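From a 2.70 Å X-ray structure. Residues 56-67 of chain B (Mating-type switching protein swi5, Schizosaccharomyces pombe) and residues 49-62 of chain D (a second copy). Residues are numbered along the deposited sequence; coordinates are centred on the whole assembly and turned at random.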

# COMPACT_ATOMS: atom_id res chain seq x y z
N ILE B 56 8.95 -10.22 4.56
CA ILE B 56 7.72 -10.97 4.28
C ILE B 56 7.93 -11.97 3.14
O ILE B 56 7.34 -13.03 3.13
CB ILE B 56 6.54 -10.06 3.90
CG1 ILE B 56 6.21 -9.08 5.02
CG2 ILE B 56 5.30 -10.90 3.58
CD1 ILE B 56 5.34 -7.95 4.57
N ALA B 57 8.76 -11.62 2.16
CA ALA B 57 9.10 -12.53 1.07
C ALA B 57 9.83 -13.77 1.59
O ALA B 57 9.46 -14.90 1.27
CB ALA B 57 9.95 -11.82 0.01
N LEU B 58 10.87 -13.56 2.39
CA LEU B 58 11.62 -14.66 3.00
C LEU B 58 10.70 -15.55 3.82
O LEU B 58 10.78 -16.79 3.75
CB LEU B 58 12.74 -14.15 3.90
CG LEU B 58 13.93 -13.50 3.21
CD1 LEU B 58 15.04 -13.20 4.25
CD2 LEU B 58 14.44 -14.40 2.07
N GLY B 59 9.83 -14.91 4.61
CA GLY B 59 8.89 -15.63 5.46
C GLY B 59 8.17 -16.66 4.63
O GLY B 59 8.22 -17.86 4.92
N MET B 60 7.55 -16.18 3.56
CA MET B 60 6.82 -17.03 2.64
C MET B 60 7.71 -18.12 2.06
O MET B 60 7.35 -19.30 2.12
CB MET B 60 6.19 -16.18 1.55
CG MET B 60 5.09 -15.30 2.09
SD MET B 60 4.65 -14.00 0.97
CE MET B 60 4.20 -14.90 -0.49
N ILE B 61 8.87 -17.75 1.55
CA ILE B 61 9.81 -18.75 1.01
C ILE B 61 10.37 -19.73 2.06
O ILE B 61 10.67 -20.87 1.74
CB ILE B 61 10.91 -18.11 0.14
CG1 ILE B 61 10.56 -18.31 -1.34
CG2 ILE B 61 12.26 -18.72 0.45
CD1 ILE B 61 9.06 -18.24 -1.67
N GLY B 62 10.47 -19.28 3.32
CA GLY B 62 10.73 -20.18 4.45
C GLY B 62 9.58 -21.13 4.74
O GLY B 62 9.80 -22.22 5.25
N LYS B 63 8.34 -20.70 4.45
CA LYS B 63 7.13 -21.52 4.71
C LYS B 63 6.81 -22.48 3.55
O LYS B 63 6.56 -23.67 3.78
CB LYS B 63 5.90 -20.63 4.96
CG LYS B 63 5.83 -19.88 6.30
CD LYS B 63 4.48 -19.09 6.44
CE LYS B 63 4.05 -18.29 5.16
NZ LYS B 63 2.79 -17.47 5.28
N VAL B 64 6.81 -21.95 2.31
CA VAL B 64 6.60 -22.79 1.10
C VAL B 64 7.72 -23.84 0.94
O VAL B 64 7.56 -24.83 0.22
CB VAL B 64 6.46 -21.92 -0.19
CG1 VAL B 64 7.69 -21.06 -0.39
CG2 VAL B 64 6.20 -22.79 -1.42
N ALA B 65 8.85 -23.61 1.62
CA ALA B 65 9.87 -24.65 1.87
C ALA B 65 9.26 -25.84 2.62
O ALA B 65 9.35 -26.98 2.16
CB ALA B 65 11.04 -24.06 2.66
N GLU B 66 8.64 -25.56 3.77
CA GLU B 66 7.97 -26.59 4.60
C GLU B 66 6.88 -27.42 3.84
O GLU B 66 7.05 -28.62 3.63
CB GLU B 66 7.38 -25.94 5.87
N HIS B 67 5.79 -26.76 3.44
CA HIS B 67 4.72 -27.43 2.68
C HIS B 67 5.26 -27.94 1.34
O HIS B 67 4.50 -28.30 0.45
CB HIS B 67 3.53 -26.48 2.42
CG HIS B 67 3.07 -25.74 3.64
ND1 HIS B 67 2.41 -26.36 4.68
CD2 HIS B 67 3.17 -24.43 3.99
CE1 HIS B 67 2.12 -25.47 5.62
NE2 HIS B 67 2.58 -24.29 5.22
N THR D 49 -5.10 -22.20 -3.79
CA THR D 49 -4.81 -21.18 -2.81
C THR D 49 -3.34 -21.17 -2.49
O THR D 49 -2.78 -20.11 -2.26
CB THR D 49 -5.57 -21.43 -1.50
OG1 THR D 49 -6.95 -21.09 -1.69
CG2 THR D 49 -5.02 -20.58 -0.35
N TYR D 50 -2.70 -22.34 -2.48
CA TYR D 50 -1.29 -22.38 -2.13
C TYR D 50 -0.41 -22.04 -3.30
O TYR D 50 0.47 -21.18 -3.16
CB TYR D 50 -0.90 -23.66 -1.41
CG TYR D 50 -1.12 -23.47 0.09
CD1 TYR D 50 -2.41 -23.33 0.61
CD2 TYR D 50 -0.05 -23.35 0.98
CE1 TYR D 50 -2.64 -23.11 1.99
CE2 TYR D 50 -0.28 -23.13 2.37
CZ TYR D 50 -1.58 -23.02 2.86
OH TYR D 50 -1.84 -22.80 4.21
N ASN D 51 -0.66 -22.62 -4.47
CA ASN D 51 0.13 -22.22 -5.65
C ASN D 51 0.10 -20.71 -5.76
O ASN D 51 1.11 -20.11 -6.06
CB ASN D 51 -0.36 -22.88 -6.95
CG ASN D 51 -0.07 -24.38 -7.01
OD1 ASN D 51 -0.68 -25.13 -7.79
ND2 ASN D 51 0.87 -24.84 -6.17
N GLU D 52 -1.05 -20.08 -5.48
CA GLU D 52 -1.15 -18.62 -5.59
C GLU D 52 -0.25 -17.87 -4.60
O GLU D 52 0.47 -16.96 -5.01
CB GLU D 52 -2.59 -18.12 -5.44
CG GLU D 52 -2.65 -16.59 -5.40
CD GLU D 52 -4.03 -16.00 -5.52
OE1 GLU D 52 -4.36 -15.47 -6.61
OE2 GLU D 52 -4.76 -16.02 -4.51
N ILE D 53 -0.32 -18.22 -3.31
CA ILE D 53 0.48 -17.49 -2.33
C ILE D 53 1.98 -17.80 -2.48
O ILE D 53 2.83 -17.01 -2.12
CB ILE D 53 0.01 -17.67 -0.84
CG1 ILE D 53 0.95 -18.56 -0.03
CG2 ILE D 53 -1.48 -18.12 -0.72
CD1 ILE D 53 0.76 -18.37 1.49
N ARG D 54 2.30 -18.96 -3.03
CA ARG D 54 3.67 -19.26 -3.35
C ARG D 54 4.11 -18.33 -4.47
O ARG D 54 5.11 -17.62 -4.32
CB ARG D 54 3.80 -20.74 -3.74
CG ARG D 54 5.13 -21.13 -4.36
CD ARG D 54 4.99 -21.42 -5.84
NE ARG D 54 4.52 -22.78 -6.05
CZ ARG D 54 4.42 -23.38 -7.23
NH1 ARG D 54 4.77 -22.74 -8.35
NH2 ARG D 54 3.97 -24.64 -7.29
N ASP D 55 3.36 -18.30 -5.57
CA ASP D 55 3.66 -17.39 -6.69
C ASP D 55 3.69 -15.93 -6.26
O ASP D 55 4.39 -15.13 -6.85
CB ASP D 55 2.66 -17.58 -7.84
CG ASP D 55 2.87 -18.90 -8.59
OD1 ASP D 55 3.79 -19.66 -8.21
OD2 ASP D 55 2.13 -19.17 -9.57
N ILE D 56 2.94 -15.56 -5.23
CA ILE D 56 3.11 -14.23 -4.64
C ILE D 56 4.52 -14.09 -4.07
O ILE D 56 5.11 -13.03 -4.20
CB ILE D 56 2.06 -13.93 -3.55
CG1 ILE D 56 0.70 -13.60 -4.20
CG2 ILE D 56 2.52 -12.82 -2.60
CD1 ILE D 56 0.83 -12.84 -5.53
N ALA D 57 5.05 -15.14 -3.45
CA ALA D 57 6.39 -15.09 -2.84
C ALA D 57 7.44 -14.90 -3.93
O ALA D 57 8.10 -13.87 -3.96
CB ALA D 57 6.68 -16.34 -1.99
N LEU D 58 7.57 -15.87 -4.84
CA LEU D 58 8.41 -15.68 -6.03
C LEU D 58 8.31 -14.24 -6.58
O LEU D 58 9.33 -13.57 -6.78
CB LEU D 58 8.03 -16.64 -7.15
CG LEU D 58 8.19 -18.16 -7.01
CD1 LEU D 58 8.39 -18.74 -8.42
CD2 LEU D 58 9.34 -18.57 -6.07
N GLY D 59 7.09 -13.79 -6.81
CA GLY D 59 6.85 -12.45 -7.34
C GLY D 59 7.59 -11.42 -6.51
O GLY D 59 8.36 -10.60 -7.05
N MET D 60 7.38 -11.49 -5.20
CA MET D 60 7.94 -10.50 -4.30
C MET D 60 9.45 -10.60 -4.19
O MET D 60 10.14 -9.57 -4.17
CB MET D 60 7.27 -10.55 -2.93
CG MET D 60 5.96 -9.73 -2.90
SD MET D 60 5.01 -9.80 -1.36
CE MET D 60 6.30 -10.14 -0.15
N ILE D 61 9.99 -11.82 -4.17
CA ILE D 61 11.44 -12.00 -4.10
C ILE D 61 12.10 -11.58 -5.42
O ILE D 61 13.21 -11.06 -5.43
CB ILE D 61 11.83 -13.45 -3.71
CG1 ILE D 61 13.12 -13.46 -2.88
CG2 ILE D 61 11.95 -14.34 -4.93
CD1 ILE D 61 12.91 -13.17 -1.40
N GLY D 62 11.40 -11.78 -6.54
CA GLY D 62 11.90 -11.31 -7.83
C GLY D 62 12.09 -9.80 -7.84
O GLY D 62 13.17 -9.32 -8.19

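The two stretches are helices from separate copies of Swi5, crossing at 136° between their N-to-C directions with axes 8.8 Å apart at closest approach. Ala57 of each copy marks the near point, with CA atoms 5.4 Å apart between Ala57(B) and Ala57(D); a methyl group is all that either residue places between the backbones. No hydrogen bond spans the interface, which buries 615 Å² and is held largely by apolar contact.

Met60(B) makes the deepest insertion. With chi1 m and chi2 t its chain extends toward the partner helix, and chi3 near +58° sets the terminal methyl in a hole formed by Ile53(D), Ile56(D), Ala57(D) and Met60(D). There Met60(B) CE lies 3.2 Å from Ala57(D) CB, 3.4 Å from Ile56(D) CG2 and 3.0 Å from the backbone Ile53(D) O, a tight fit. Met60(D) shares the m, t start, but its chi3 of 27° lies between wells; its CE rests 4.0 Å from Ala57(B) CB and 3.9 Å from Ile56(B) CG2.

The isoleucines at position 61 repeat the pairing in both directions. Ile61(B) CD1 approaches Ala57(D) CB at 3.1 Å, and Ile61(D) CD1 approaches Ala57(B) CB at 3.5 Å. Their chi1 angles, -101° and -147°, both lie between wells and differ by 46°, while chi2 is p in each, so similar contacts are reached from different chi1 angles. Leu58(B) points away at CB, yet its extended m, t chain brings CD2 within 4.0 Å of Ile61(D) CD1.

Farther along, Val64(B) CG2 packs 3.5 Å from Arg54(D) CG, using the aliphatic part of the arginine, while the guanidinium NH1 of Arg54(D) forms a salt bridge with Asp55(D) OD1 at 3.2 Å, its hydrogen bond weak. His67(B), chi1 m, offers its ring face to the edge of Tyr50(D), with planes at 77° and centroids 5.5 Å apart.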